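Local coordinates for endonuclease EndoMS (Thermococcus kodakarensis KOD1, PDB 5GKE), which recognises mismatched base pairs in double-stranded DNA and cuts the duplex there, acting as a mismatch-specific restriction endonuclease, at the interface of chains A and B. Residues are numbered along the deposited sequence; one frame, centred on the assembly and turned at random. Chains: chain A/B, Endonuclease EndoMS.

Contact 1: the interface of chains A and B. Residues chain A 30, 32, 118; chain B 34-35, 53-55, 67.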
ATOM      1  N   MET A  30     -16.699  10.452 -12.533  1.00 32.42           N
ATOM      2  CA  MET A  30     -15.291  10.602 -12.230  1.00 34.05           C
ATOM      3  C   MET A  30     -14.754  11.910 -12.772  1.00 28.03           C
ATOM      4  O   MET A  30     -14.993  12.278 -13.924  1.00 35.93           O
ATOM      5  CB  MET A  30     -14.494   9.424 -12.766  1.00 31.10           C
ATOM      6  CG  MET A  30     -14.614   8.230 -11.858  1.00 40.55           C
ATOM      7  SD  MET A  30     -13.245   7.097 -12.042  1.00 65.04           S
ATOM      8  CE  MET A  30     -13.962   5.983 -13.222  1.00 30.60           C
ATOM      9  N   THR A  32     -11.498  14.066 -13.742  1.00 24.79           N
ATOM     10  CA  THR A  32     -10.086  14.012 -14.058  1.00 28.30           C
ATOM     11  C   THR A  32      -9.623  15.388 -14.493  1.00 31.05           C
ATOM     12  O   THR A  32     -10.260  16.027 -15.318  1.00 34.66           O
ATOM     13  CB  THR A  32      -9.774  12.977 -15.158  1.00 31.56           C
ATOM     14  OG1 THR A  32     -10.195  11.684 -14.723  1.00 28.87           O
ATOM     15  CG2 THR A  32      -8.288  12.922 -15.439  1.00 30.89           C
ATOM     16  N   PHE A 118     -16.295  11.878 -16.383  1.00 34.41           N
ATOM     17  CA  PHE A 118     -16.442  10.555 -16.945  1.00 29.08           C
ATOM     18  C   PHE A 118     -17.531   9.838 -16.170  1.00 33.09           C
ATOM     19  O   PHE A 118     -17.334   9.453 -15.022  1.00 26.69           O
ATOM     20  CB  PHE A 118     -15.099   9.812 -16.882  1.00 32.07           C
ATOM     21  CG  PHE A 118     -15.129   8.398 -17.424  1.00 32.16           C
ATOM     22  CD1 PHE A 118     -16.096   7.987 -18.317  1.00 31.52           C
ATOM     23  CD2 PHE A 118     -14.166   7.480 -17.028  1.00 33.33           C
ATOM     24  CE1 PHE A 118     -16.098   6.688 -18.798  1.00 32.52           C
ATOM     25  CE2 PHE A 118     -14.171   6.192 -17.509  1.00 34.10           C
ATOM     26  CZ  PHE A 118     -15.132   5.796 -18.394  1.00 28.04           C
TER
ATOM     27  N   PHE B  34     -10.225   6.770 -21.129  1.00 26.96           N
ATOM     28  CA  PHE B  34     -11.454   6.291 -20.522  1.00 25.46           C
ATOM     29  C   PHE B  34     -12.022   5.248 -21.467  1.00 22.64           C
ATOM     30  O   PHE B  34     -12.191   5.507 -22.662  1.00 30.99           O
ATOM     31  CB  PHE B  34     -12.483   7.410 -20.273  1.00 26.69           C
ATOM     32  CG  PHE B  34     -11.957   8.617 -19.521  1.00 33.84           C
ATOM     33  CD1 PHE B  34     -12.555   9.863 -19.711  1.00 28.08           C
ATOM     34  CD2 PHE B  34     -10.910   8.516 -18.609  1.00 32.22           C
ATOM     35  CE1 PHE B  34     -12.101  10.992 -19.040  1.00 27.94           C
ATOM     36  CE2 PHE B  34     -10.446   9.651 -17.919  1.00 24.63           C
ATOM     37  CZ  PHE B  34     -11.038  10.880 -18.127  1.00 29.00           C
ATOM     38  N   ALA B  35     -12.312   4.065 -20.946  1.00 26.09           N
ATOM     39  CA  ALA B  35     -12.730   2.986 -21.811  1.00 22.90           C
ATOM     40  C   ALA B  35     -13.565   1.914 -21.120  1.00 25.13           C
ATOM     41  O   ALA B  35     -13.443   1.679 -19.921  1.00 37.59           O
ATOM     42  CB  ALA B  35     -11.505   2.362 -22.451  1.00 29.92           C
ATOM     43  N   ASP B  53     -16.480   0.167 -17.210  1.00 34.17           N
ATOM     44  CA  ASP B  53     -15.816   1.443 -17.469  1.00 30.65           C
ATOM     45  C   ASP B  53     -14.745   1.757 -16.444  1.00 29.06           C
ATOM     46  O   ASP B  53     -15.021   1.768 -15.252  1.00 42.10           O
ATOM     47  CB  ASP B  53     -16.822   2.588 -17.476  1.00 40.11           C
ATOM     48  CG  ASP B  53     -17.785   2.529 -18.650  1.00 48.32           C
ATOM     49  OD1 ASP B  53     -17.593   1.701 -19.575  1.00 40.30           O
ATOM     50  OD2 ASP B  53     -18.743   3.332 -18.637  1.00 36.96           O
ATOM     51  N   ARG B  54     -13.530   2.032 -16.907  1.00 28.32           N
ATOM     52  CA  ARG B  54     -12.438   2.415 -16.024  1.00 23.04           C
ATOM     53  C   ARG B  54     -11.554   3.472 -16.623  1.00 31.06           C
ATOM     54  O   ARG B  54     -11.586   3.722 -17.828  1.00 30.57           O
ATOM     55  CB  ARG B  54     -11.593   1.197 -15.654  1.00 23.84           C
ATOM     56  CG  ARG B  54     -12.367   0.157 -14.913  1.00 26.71           C
ATOM     57  CD  ARG B  54     -12.541  -1.077 -15.705  1.00 19.92           C
ATOM     58  NE  ARG B  54     -13.573  -1.897 -15.095  1.00 23.46           N
ATOM     59  CZ  ARG B  54     -13.942  -3.089 -15.544  1.00 31.24           C
ATOM     60  NH1 ARG B  54     -13.331  -3.618 -16.594  1.00 41.54           N
ATOM     61  NH2 ARG B  54     -14.892  -3.765 -14.917  1.00 24.18           N
ATOM     62  N   VAL B  55     -10.766   4.097 -15.757  1.00 34.11           N
ATOM     63  CA  VAL B  55      -9.753   5.050 -16.173  1.00 24.82           C
ATOM     64  C   VAL B  55      -8.422   4.332 -16.246  1.00 31.03           C
ATOM     65  O   VAL B  55      -8.062   3.586 -15.338  1.00 36.41           O
ATOM     66  CB  VAL B  55      -9.661   6.236 -15.211  1.00 18.24           C
ATOM     67  CG1 VAL B  55      -8.493   7.135 -15.581  1.00 20.49           C
ATOM     68  CG2 VAL B  55     -10.955   6.998 -15.212  1.00 23.18           C
ATOM     69  N   HIS B  67      -8.131   2.155 -12.792  1.00 30.78           N
ATOM     70  CA  HIS B  67      -8.982   2.612 -11.697  1.00 25.12           C
ATOM     71  C   HIS B  67     -10.478   2.475 -11.937  1.00 22.19           C
ATOM     72  O   HIS B  67     -11.034   2.995 -12.919  1.00 31.47           O
ATOM     73  CB  HIS B  67      -8.679   4.072 -11.389  1.00 22.69           C
ATOM     74  CG  HIS B  67      -7.512   4.269 -10.473  1.00 31.75           C
ATOM     75  ND1 HIS B  67      -7.569   3.970  -9.127  1.00 28.34           N
ATOM     76  CD2 HIS B  67      -6.268   4.748 -10.699  1.00 28.57           C
ATOM     77  CE1 HIS B  67      -6.409   4.252  -8.568  1.00 20.19           C
ATOM     78  NE2 HIS B  67      -5.599   4.729  -9.497  1.00 24.24           N
TER
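A:Phe118 and B:Phe34 lie face to face where the N-terminal PH-like regions of the two chains meet. Their planes are only 7° apart and their ring centroids 4.6 Å apart, so this is an offset stack of two side chains running antiparallel alongside one another. The offset sets B:Phe34 CB above A:Phe118, 3.6 Å from the ring centroid, as a CH-pi contact. In return A:Phe118 CB sits over the rim of the B:Phe34 ring. A:Phe118 extends across the boundary because its CG is anti to the backbone N (chi1 179°).

B:Val55 closes the edge of the A:Phe118 ring: its CG2 lies in the ring plane, 3.7 Å from CD2. B:Val55 CG2 also meets A:Met30 CE at 3.7 Å, and the bend of the methionine at chi3 turns that terminal methyl toward it. A flexible thioether suits this place, since it can follow the shape of a branched neighbour. At the far end of B:Phe34, CZ lies 3.6 Å from the hydroxyl A:Thr32 OG1, with CB beside it, while B:Asp53 CB brushes A:Phe118 CZ.

Flat aromatic rings and aliphatic methyls give a largely apolar seam between the strands of the two subunits, which presumably holds the N-terminal regions together as a two-fold dimer.

Contact 2: the interface of chains A and B. Residues chain A 161-162, 191-192, 195-196; chain B 187, 191, 224.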
ATOM      1  N   THR A 161      -3.875 -13.284  22.272  1.00 53.88           N
ATOM      2  CA  THR A 161      -3.236 -12.116  21.729  1.00 51.68           C
ATOM      3  C   THR A 161      -2.839 -12.495  20.311  1.00 44.01           C
ATOM      4  O   THR A 161      -1.956 -13.328  20.104  1.00 56.78           O
ATOM      5  CB  THR A 161      -2.036 -11.688  22.637  1.00 46.44           C
ATOM      6  OG1 THR A 161      -2.527 -10.848  23.685  1.00 59.98           O
ATOM      7  CG2 THR A 161      -0.948 -10.950  21.873  1.00 48.46           C
ATOM      8  N   GLY A 162      -3.520 -11.917  19.329  1.00 45.28           N
ATOM      9  CA  GLY A 162      -3.257 -12.276  17.945  1.00 41.35           C
ATOM     10  C   GLY A 162      -4.257 -13.222  17.295  1.00 39.55           C
ATOM     11  O   GLY A 162      -5.074 -13.865  17.962  1.00 43.11           O
ATOM     12  N   ARG A 191       8.214 -14.075  13.264  1.00 25.81           N
ATOM     13  CA  ARG A 191       7.870 -13.381  14.492  1.00 29.29           C
ATOM     14  C   ARG A 191       6.411 -13.599  14.843  1.00 34.88           C
ATOM     15  O   ARG A 191       6.071 -13.760  16.008  1.00 32.41           O
ATOM     16  CB  ARG A 191       8.140 -11.871  14.378  1.00 25.73           C
ATOM     17  CG  ARG A 191       9.589 -11.485  14.218  1.00 29.79           C
ATOM     18  CD  ARG A 191       9.811 -10.008  14.540  1.00 30.17           C
ATOM     19  NE  ARG A 191      11.153  -9.614  14.139  1.00 42.82           N
ATOM     20  CZ  ARG A 191      11.451  -8.919  13.043  1.00 45.41           C
ATOM     21  NH1 ARG A 191      10.494  -8.487  12.226  1.00 28.78           N
ATOM     22  NH2 ARG A 191      12.720  -8.639  12.777  1.00 49.06           N
ATOM     23  N   GLN A 192       5.551 -13.550  13.828  1.00 32.60           N
ATOM     24  CA  GLN A 192       4.149 -13.908  13.990  1.00 33.48           C
ATOM     25  C   GLN A 192       4.027 -15.340  14.539  1.00 34.93           C
ATOM     26  O   GLN A 192       3.454 -15.564  15.599  1.00 28.02           O
ATOM     27  CB  GLN A 192       3.417 -13.799  12.651  1.00 35.24           C
ATOM     28  CG  GLN A 192       2.531 -12.574  12.483  1.00 40.83           C
ATOM     29  CD  GLN A 192       1.902 -12.516  11.085  1.00 46.49           C
ATOM     30  OE1 GLN A 192       0.774 -12.995  10.846  1.00 44.46           O
ATOM     31  NE2 GLN A 192       2.638 -11.944  10.158  1.00 43.85           N
ATOM     32  N   SER A 195       5.420 -15.900  18.021  1.00 28.24           N
ATOM     33  CA  SER A 195       4.502 -15.269  18.946  1.00 24.90           C
ATOM     34  C   SER A 195       3.280 -16.155  19.239  1.00 34.87           C
ATOM     35  O   SER A 195       2.830 -16.257  20.389  1.00 32.19           O
ATOM     36  CB  SER A 195       4.062 -13.916  18.388  1.00 25.36           C
ATOM     37  OG  SER A 195       3.321 -13.180  19.333  1.00 36.83           O
ATOM     38  N   TYR A 196       2.751 -16.813  18.212  1.00 28.67           N
ATOM     39  CA  TYR A 196       1.538 -17.602  18.411  1.00 37.79           C
ATOM     40  C   TYR A 196       1.868 -18.869  19.176  1.00 39.97           C
ATOM     41  O   TYR A 196       1.137 -19.276  20.078  1.00 31.58           O
ATOM     42  CB  TYR A 196       0.873 -17.951  17.084  1.00 26.55           C
ATOM     43  CG  TYR A 196       0.498 -16.743  16.269  1.00 32.98           C
ATOM     44  CD1 TYR A 196       0.068 -15.563  16.886  1.00 24.51           C
ATOM     45  CD2 TYR A 196       0.580 -16.773  14.872  1.00 31.81           C
ATOM     46  CE1 TYR A 196      -0.269 -14.451  16.135  1.00 38.41           C
ATOM     47  CE2 TYR A 196       0.236 -15.666  14.107  1.00 23.73           C
ATOM     48  CZ  TYR A 196      -0.176 -14.513  14.739  1.00 32.60           C
ATOM     49  OH  TYR A 196      -0.504 -13.427  13.975  1.00 33.23           O
TER
ATOM     50  N   LEU B 187      -0.002  -4.771  17.720  1.00 34.07           N
ATOM     51  CA  LEU B 187       0.640  -6.026  18.095  1.00 35.56           C
ATOM     52  C   LEU B 187       1.991  -6.251  17.445  1.00 35.22           C
ATOM     53  O   LEU B 187       2.952  -6.600  18.119  1.00 41.48           O
ATOM     54  CB  LEU B 187      -0.261  -7.200  17.759  1.00 40.33           C
ATOM     55  CG  LEU B 187      -1.136  -7.714  18.890  1.00 41.28           C
ATOM     56  CD1 LEU B 187      -1.713  -9.052  18.466  1.00 37.59           C
ATOM     57  CD2 LEU B 187      -0.300  -7.844  20.140  1.00 41.77           C
ATOM     58  N   ARG B 191       5.852  -7.111  18.717  1.00 26.65           N
ATOM     59  CA  ARG B 191       6.545  -8.336  18.325  1.00 30.78           C
ATOM     60  C   ARG B 191       7.929  -8.005  17.807  1.00 33.92           C
ATOM     61  O   ARG B 191       8.883  -8.731  18.034  1.00 31.44           O
ATOM     62  CB  ARG B 191       5.773  -9.104  17.245  1.00 22.25           C
ATOM     63  CG  ARG B 191       4.459  -9.681  17.676  1.00 28.23           C
ATOM     64  CD  ARG B 191       3.979 -10.731  16.674  1.00 25.27           C
ATOM     65  NE  ARG B 191       2.574 -11.009  16.916  1.00 48.17           N
ATOM     66  CZ  ARG B 191       1.569 -10.538  16.179  1.00 33.09           C
ATOM     67  NH1 ARG B 191       0.330 -10.854  16.512  1.00 33.54           N
ATOM     68  NH2 ARG B 191       1.799  -9.785  15.110  1.00 29.48           N
ATOM     69  N   LEU B 224       0.488  -7.366  25.521  1.00 43.39           N
ATOM     70  CA  LEU B 224       1.702  -8.133  25.212  1.00 33.49           C
ATOM     71  C   LEU B 224       2.967  -7.434  25.704  1.00 35.15           C
ATOM     72  O   LEU B 224       3.932  -8.075  26.120  1.00 36.51           O
ATOM     73  CB  LEU B 224       1.809  -8.390  23.714  1.00 24.00           C
ATOM     74  CG  LEU B 224       2.998  -9.255  23.298  1.00 39.65           C
ATOM     75  CD1 LEU B 224       2.994 -10.619  24.021  1.00 39.99           C
ATOM     76  CD2 LEU B 224       3.012  -9.438  21.789  1.00 39.25           C
TER
HETATM   77  O   HOH W   1       0.733 -12.252  19.030  1.00 41.27           O
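B:Arg191 reaches A:Ser195 through a chain that is straight from CG to NE, launched beside its own backbone N (chi1 -67°), while the serine turns OG anti to its backbone N (chi1 -172°) to face it. Both residues lie in helix 187-204, which in this NucS-family C-terminal nuclease domain carries the QxxxY motif of RecB-like nucleases, here A:Gln192 and A:Tyr196.

The B:Arg191 NE makes a weak hydrogen bond to A:Ser195 OG at 3.3 Å, and its aliphatic CD lies 3.6 Å from the serine CB. A small hydroxyl suits this spot, as it lets the long side chain lie close to the helix and still offers an oxygen. That oxygen and water 1 both sit in the guanidinium plane, at its edge. The water is bound by B:Arg191 NH1 at 2.9 Å and also by NE, and it passes the contact on to A:Ser195 OG at 2.8 Å and to the carbonyl oxygen O of A:Thr161 at 3.1 Å. Held by these residues, the water bridges the two chains.

A:Tyr196 stands nearly upright to the guanidinium, 76° between planes, with its CE1 over the guanidinium face at NH1. On the opposite face lies B:Leu187 CB. The leucine's methyls reach A:Thr161 CG2, 3.6 Å from CD2, and A:Gly162 CA, 3.6 Å from CD1; a residue without a side chain lets CD1 lie directly against the backbone.

Contact 3: the interface of chains A and B. Residues chain A 73-74, 77-79; chain B 72.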
ATOM      1  N   GLU A  73       2.501   5.037  -7.078  1.00 28.31           N
ATOM      2  CA  GLU A  73       1.747   5.636  -5.997  1.00 29.62           C
ATOM      3  C   GLU A  73       1.431   7.062  -6.320  1.00 21.63           C
ATOM      4  O   GLU A  73       2.253   7.753  -6.892  1.00 22.96           O
ATOM      5  CB  GLU A  73       2.518   5.572  -4.681  1.00 30.97           C
ATOM      6  CG  GLU A  73       2.670   4.172  -4.138  1.00 36.61           C
ATOM      7  CD  GLU A  73       1.345   3.468  -4.048  1.00 35.38           C
ATOM      8  OE1 GLU A  73       0.484   3.937  -3.271  1.00 45.12           O
ATOM      9  OE2 GLU A  73       1.160   2.460  -4.768  1.00 43.64           O
ATOM     10  N   PRO A  74       0.244   7.514  -5.932  1.00 16.84           N
ATOM     11  CA  PRO A  74       0.023   8.947  -6.070  1.00 23.66           C
ATOM     12  C   PRO A  74       0.923   9.683  -5.070  1.00 24.53           C
ATOM     13  O   PRO A  74       1.188   9.160  -3.989  1.00 31.50           O
ATOM     14  CB  PRO A  74      -1.461   9.088  -5.738  1.00 17.08           C
ATOM     15  CG  PRO A  74      -1.681   8.001  -4.691  1.00 17.69           C
ATOM     16  CD  PRO A  74      -0.811   6.852  -5.136  1.00 22.84           C
ATOM     17  N   TRP A  77      -2.950  12.108  -1.700  1.00 27.57           N
ATOM     18  CA  TRP A  77      -4.262  11.486  -1.847  1.00 30.51           C
ATOM     19  C   TRP A  77      -5.153  11.717  -0.647  1.00 36.95           C
ATOM     20  O   TRP A  77      -4.695  12.116   0.419  1.00 30.57           O
ATOM     21  CB  TRP A  77      -4.137   9.972  -2.074  1.00 28.94           C
ATOM     22  CG  TRP A  77      -3.675   9.271  -0.825  1.00 38.08           C
ATOM     23  CD1 TRP A  77      -4.453   8.650   0.109  1.00 33.65           C
ATOM     24  CD2 TRP A  77      -2.335   9.165  -0.361  1.00 28.68           C
ATOM     25  NE1 TRP A  77      -3.678   8.159   1.123  1.00 30.49           N
ATOM     26  CE2 TRP A  77      -2.364   8.470   0.861  1.00 30.32           C
ATOM     27  CE3 TRP A  77      -1.100   9.596  -0.859  1.00 25.64           C
ATOM     28  CZ2 TRP A  77      -1.220   8.181   1.590  1.00 24.50           C
ATOM     29  CZ3 TRP A  77       0.043   9.312  -0.134  1.00 37.32           C
ATOM     30  CH2 TRP A  77      -0.025   8.612   1.078  1.00 34.89           C
ATOM     31  N   GLN A  78      -6.439  11.458  -0.845  1.00 34.32           N
ATOM     32  CA  GLN A  78      -7.332  11.150   0.256  1.00 34.67           C
ATOM     33  C   GLN A  78      -8.043   9.851  -0.066  1.00 28.15           C
ATOM     34  O   GLN A  78      -8.403   9.612  -1.208  1.00 32.09           O
ATOM     35  CB  GLN A  78      -8.348  12.268   0.487  1.00 36.04           C
ATOM     36  CG  GLN A  78      -7.801  13.502   1.166  1.00 32.72           C
ATOM     37  CD  GLN A  78      -7.720  13.358   2.678  1.00 56.38           C
ATOM     38  OE1 GLN A  78      -7.058  12.454   3.193  1.00 28.29           O
ATOM     39  NE2 GLN A  78      -8.392  14.264   3.399  1.00 53.67           N
ATOM     40  N   PRO A  79      -8.241   9.005   0.945  1.00 41.16           N
ATOM     41  CA  PRO A  79      -8.984   7.745   0.844  1.00 31.14           C
ATOM     42  C   PRO A  79     -10.503   7.979   0.788  1.00 35.77           C
ATOM     43  O   PRO A  79     -10.944   9.081   1.109  1.00 39.96           O
ATOM     44  CB  PRO A  79      -8.556   6.998   2.111  1.00 35.46           C
ATOM     45  CG  PRO A  79      -8.204   8.078   3.076  1.00 37.28           C
ATOM     46  CD  PRO A  79      -7.602   9.176   2.261  1.00 39.94           C
TER
ATOM     47  N   ARG B  72      -9.247   3.690  -3.334  1.00 23.76           N
ATOM     48  CA  ARG B  72      -8.030   4.483  -3.461  1.00 25.35           C
ATOM     49  C   ARG B  72      -7.078   3.768  -4.411  1.00 33.05           C
ATOM     50  O   ARG B  72      -6.415   4.392  -5.235  1.00 31.84           O
ATOM     51  CB  ARG B  72      -7.404   4.760  -2.089  1.00 28.60           C
ATOM     52  CG  ARG B  72      -6.299   5.823  -2.073  1.00 24.58           C
ATOM     53  CD  ARG B  72      -4.985   5.125  -2.288  1.00 33.78           C
ATOM     54  NE  ARG B  72      -3.810   5.907  -1.955  1.00 33.17           N
ATOM     55  CZ  ARG B  72      -2.651   5.343  -1.653  1.00 28.75           C
ATOM     56  NH1 ARG B  72      -2.572   4.023  -1.636  1.00 24.63           N
ATOM     57  NH2 ARG B  72      -1.586   6.077  -1.351  1.00 35.01           N
TER
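B:Arg72 points its guanidinium nitrogen NH2 down onto the indole of A:Trp77, a cation-pi contact and the tight part of this patch. B:Arg72 NH2 stands 3.3 Å from the centroid of the six-membered ring of A:Trp77 and 3.5 Å from that of the five-membered ring, so it lies over the middle of the bicycle. The guanidinium is not laid flat on it: the planes are 60° apart, and one nitrogen leads. Behind it B:Arg72 NE approaches the pyrrole side, 3.5 Å from A:Trp77 CD1. The arginine's bend at chi2 (-91°) turns its outer half over the ring. Tryptophan suits the place because its broad electron-rich face can receive a cation although the indole itself carries no charge.

A:Pro74 CD lies over the rim of one guanidinium face, a loose apolar neighbour. A:Glu73 OE1 makes a long salt bridge to B:Arg72 NH1 at 3.5 Å; the side chains cross at about a right angle, with the carboxylate and guanidinium planes 52° apart. At this length the attraction is probably mainly electrostatic. A:Gln78 O and A:Pro79 CA each stay 4.4 Å from B:Arg72 CG.

By reaching from a loop of one chain to strand 76-78 and the loop before it in the other, the arginine probably keeps the two N-terminal regions in register.

Contact 4: the interface of chains A and B. Residues chain A 51-54, 68; chain B 121-122, 124.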
ATOM      1  N   SER A  51       4.947  23.843  -7.528  1.00 38.70           N
ATOM      2  CA  SER A  51       4.336  23.899  -8.866  1.00 35.49           C
ATOM      3  C   SER A  51       4.844  22.830  -9.803  1.00 27.11           C
ATOM      4  O   SER A  51       6.045  22.684 -10.002  1.00 40.70           O
ATOM      5  CB  SER A  51       4.578  25.260  -9.528  1.00 39.37           C
ATOM      6  OG  SER A  51       3.822  26.289  -8.923  1.00 66.10           O
ATOM      7  N   GLY A  52       3.912  22.105 -10.405  1.00 32.79           N
ATOM      8  CA  GLY A  52       4.249  21.029 -11.317  1.00 31.35           C
ATOM      9  C   GLY A  52       2.987  20.482 -11.953  1.00 42.83           C
ATOM     10  O   GLY A  52       1.877  20.670 -11.437  1.00 30.76           O
ATOM     11  N   ASP A  53       3.150  19.807 -13.082  1.00 28.39           N
ATOM     12  CA  ASP A  53       2.010  19.247 -13.770  1.00 34.51           C
ATOM     13  C   ASP A  53       1.670  17.884 -13.205  1.00 42.95           C
ATOM     14  O   ASP A  53       2.553  17.044 -13.027  1.00 50.36           O
ATOM     15  CB  ASP A  53       2.279  19.134 -15.270  1.00 41.65           C
ATOM     16  CG  ASP A  53       2.535  20.471 -15.914  1.00 41.11           C
ATOM     17  OD1 ASP A  53       2.180  21.511 -15.313  1.00 45.60           O
ATOM     18  OD2 ASP A  53       3.093  20.480 -17.023  1.00 46.60           O
ATOM     19  N   ARG A  54       0.386  17.660 -12.939  1.00 35.24           N
ATOM     20  CA  ARG A  54      -0.066  16.374 -12.437  1.00 29.03           C
ATOM     21  C   ARG A  54      -1.437  16.011 -12.982  1.00 25.15           C
ATOM     22  O   ARG A  54      -2.194  16.862 -13.443  1.00 25.28           O
ATOM     23  CB  ARG A  54      -0.108  16.370 -10.891  1.00 31.75           C
ATOM     24  CG  ARG A  54       1.254  16.412 -10.230  1.00 25.60           C
ATOM     25  CD  ARG A  54       1.539  17.775  -9.623  1.00 28.72           C
ATOM     26  NE  ARG A  54       2.967  17.986  -9.408  1.00 26.86           N
ATOM     27  CZ  ARG A  54       3.487  18.971  -8.679  1.00 35.41           C
ATOM     28  NH1 ARG A  54       2.682  19.826  -8.061  1.00 24.29           N
ATOM     29  NH2 ARG A  54       4.810  19.089  -8.549  1.00 26.34           N
ATOM     30  N   GLN A  68       1.988  12.176 -10.144  1.00 30.43           N
ATOM     31  CA  GLN A  68       3.066  12.713 -10.949  1.00 24.52           C
ATOM     32  C   GLN A  68       3.344  11.748 -12.093  1.00 25.38           C
ATOM     33  O   GLN A  68       2.702  10.700 -12.182  1.00 23.32           O
ATOM     34  CB  GLN A  68       4.295  12.938 -10.100  1.00 19.68           C
ATOM     35  CG  GLN A  68       4.001  13.848  -8.961  1.00 27.19           C
ATOM     36  CD  GLN A  68       5.216  14.128  -8.118  1.00 31.48           C
ATOM     37  OE1 GLN A  68       5.708  13.248  -7.402  1.00 38.02           O
ATOM     38  NE2 GLN A  68       5.708  15.362  -8.187  1.00 26.11           N
TER
ATOM     39  N   GLU B 121       5.192  18.475 -17.185  1.00 33.70           N
ATOM     40  CA  GLU B 121       6.483  18.970 -16.787  1.00 42.86           C
ATOM     41  C   GLU B 121       6.440  19.176 -15.278  1.00 47.67           C
ATOM     42  O   GLU B 121       5.672  20.007 -14.793  1.00 46.57           O
ATOM     43  CB  GLU B 121       6.795  20.260 -17.536  1.00 47.65           C
ATOM     44  CG  GLU B 121       8.198  20.781 -17.371  1.00 65.50           C
ATOM     45  CD  GLU B 121       8.414  22.043 -18.176  1.00 79.65           C
ATOM     46  OE1 GLU B 121       7.452  22.485 -18.847  1.00 61.81           O
ATOM     47  OE2 GLU B 121       9.537  22.590 -18.140  1.00 84.94           O
ATOM     48  N   ASP B 122       7.188  18.349 -14.546  1.00 43.51           N
ATOM     49  CA  ASP B 122       7.243  18.411 -13.085  1.00 32.44           C
ATOM     50  C   ASP B 122       8.676  18.230 -12.586  1.00 45.01           C
ATOM     51  O   ASP B 122       9.241  17.145 -12.721  1.00 39.65           O
ATOM     52  CB  ASP B 122       6.326  17.317 -12.502  1.00 35.76           C
ATOM     53  CG  ASP B 122       6.027  17.499 -11.016  1.00 43.11           C
ATOM     54  OD1 ASP B 122       5.099  16.813 -10.546  1.00 42.59           O
ATOM     55  OD2 ASP B 122       6.692  18.300 -10.315  1.00 38.88           O
ATOM     56  N   GLU B 124       9.439  19.063  -9.342  1.00 40.88           N
ATOM     57  CA  GLU B 124       9.297  19.198  -7.910  1.00 37.05           C
ATOM     58  C   GLU B 124       9.146  17.847  -7.166  1.00 43.74           C
ATOM     59  O   GLU B 124       8.592  16.891  -7.698  1.00 49.64           O
ATOM     60  CB  GLU B 124       8.116  20.120  -7.633  1.00 35.43           C
ATOM     61  CG  GLU B 124       8.269  20.948  -6.371  1.00 59.49           C
ATOM     62  CD  GLU B 124       9.395  21.960  -6.459  1.00 66.69           C
ATOM     63  OE1 GLU B 124      10.264  21.966  -5.554  1.00 62.11           O
ATOM     64  OE2 GLU B 124       9.399  22.752  -7.428  1.00 57.83           O
TER
HETATM   65  O   HOH W   2       4.461  14.825 -12.637  1.00 32.28           O
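B:Asp122 is gripped by A:Arg54 through two nitrogens presented side-on. A:Arg54 NE gives a hydrogen bond of 2.7 Å to carboxylate oxygen B:Asp122 OD1, and A:Arg54 NH2 gives one of 2.7 Å to B:Asp122 OD2. The aspartate CG points away from its backbone N (chi1 -166°), carrying the carboxylate out to the arginine. The pairing is twisted, the guanidinium and carboxylate planes standing 53° apart, with OD1 in the arginine's plane but NE well above the carboxylate's. That tilt leaves the opposite face of B:Asp122 OD1 to A:Gln68, whose amide NE2 donates at 2.8 Å. A carboxylate suits the place because each oxygen can take several donors.

Just outside, B:Glu124 N bonds B:Asp122 OD2 at 3.0 Å from the face opposite A:Arg54 NH2, fixing the aspartate from within its own chain. A:Gly52 CA rests over the centre of the guanidinium, where the lack of a side chain lets the backbone lie close. Water 2 joins B:Asp122 OD1 to A:Asp53 O.

Further along, A:Asp53 N donates to B:Glu121 O, and B:Glu121 N returns a nearly straight bond (168° at H) of 2.9 Å to A:Asp53 OD2.

Together these bonds clip the loop after strand 114-118 of one chain to strand 52-58 and the A:Gln68 loop of the other, probably giving the subunits a polar, directional lock.

Contacts 1, 3 and 4 form one neighbourhood in the N-terminal half of the dimer: the centres of their C-alpha atoms lie about 16 Å (1 to 3), 17 Å (3 to 4) and 22 Å (1 to 4) apart. Strand 52-58 serves both contact 1, with B:Asp53 and B:Arg54, and contact 4, with A:Asp53 and A:Arg54. Contact 2 stands alone in the C-terminal nuclease domains, about 42, 30 and 43 Å from contacts 1, 3 and 4. The subunits therefore meet at both ends, an arrangement consistent with a dimer that encloses DNA and cuts both strands.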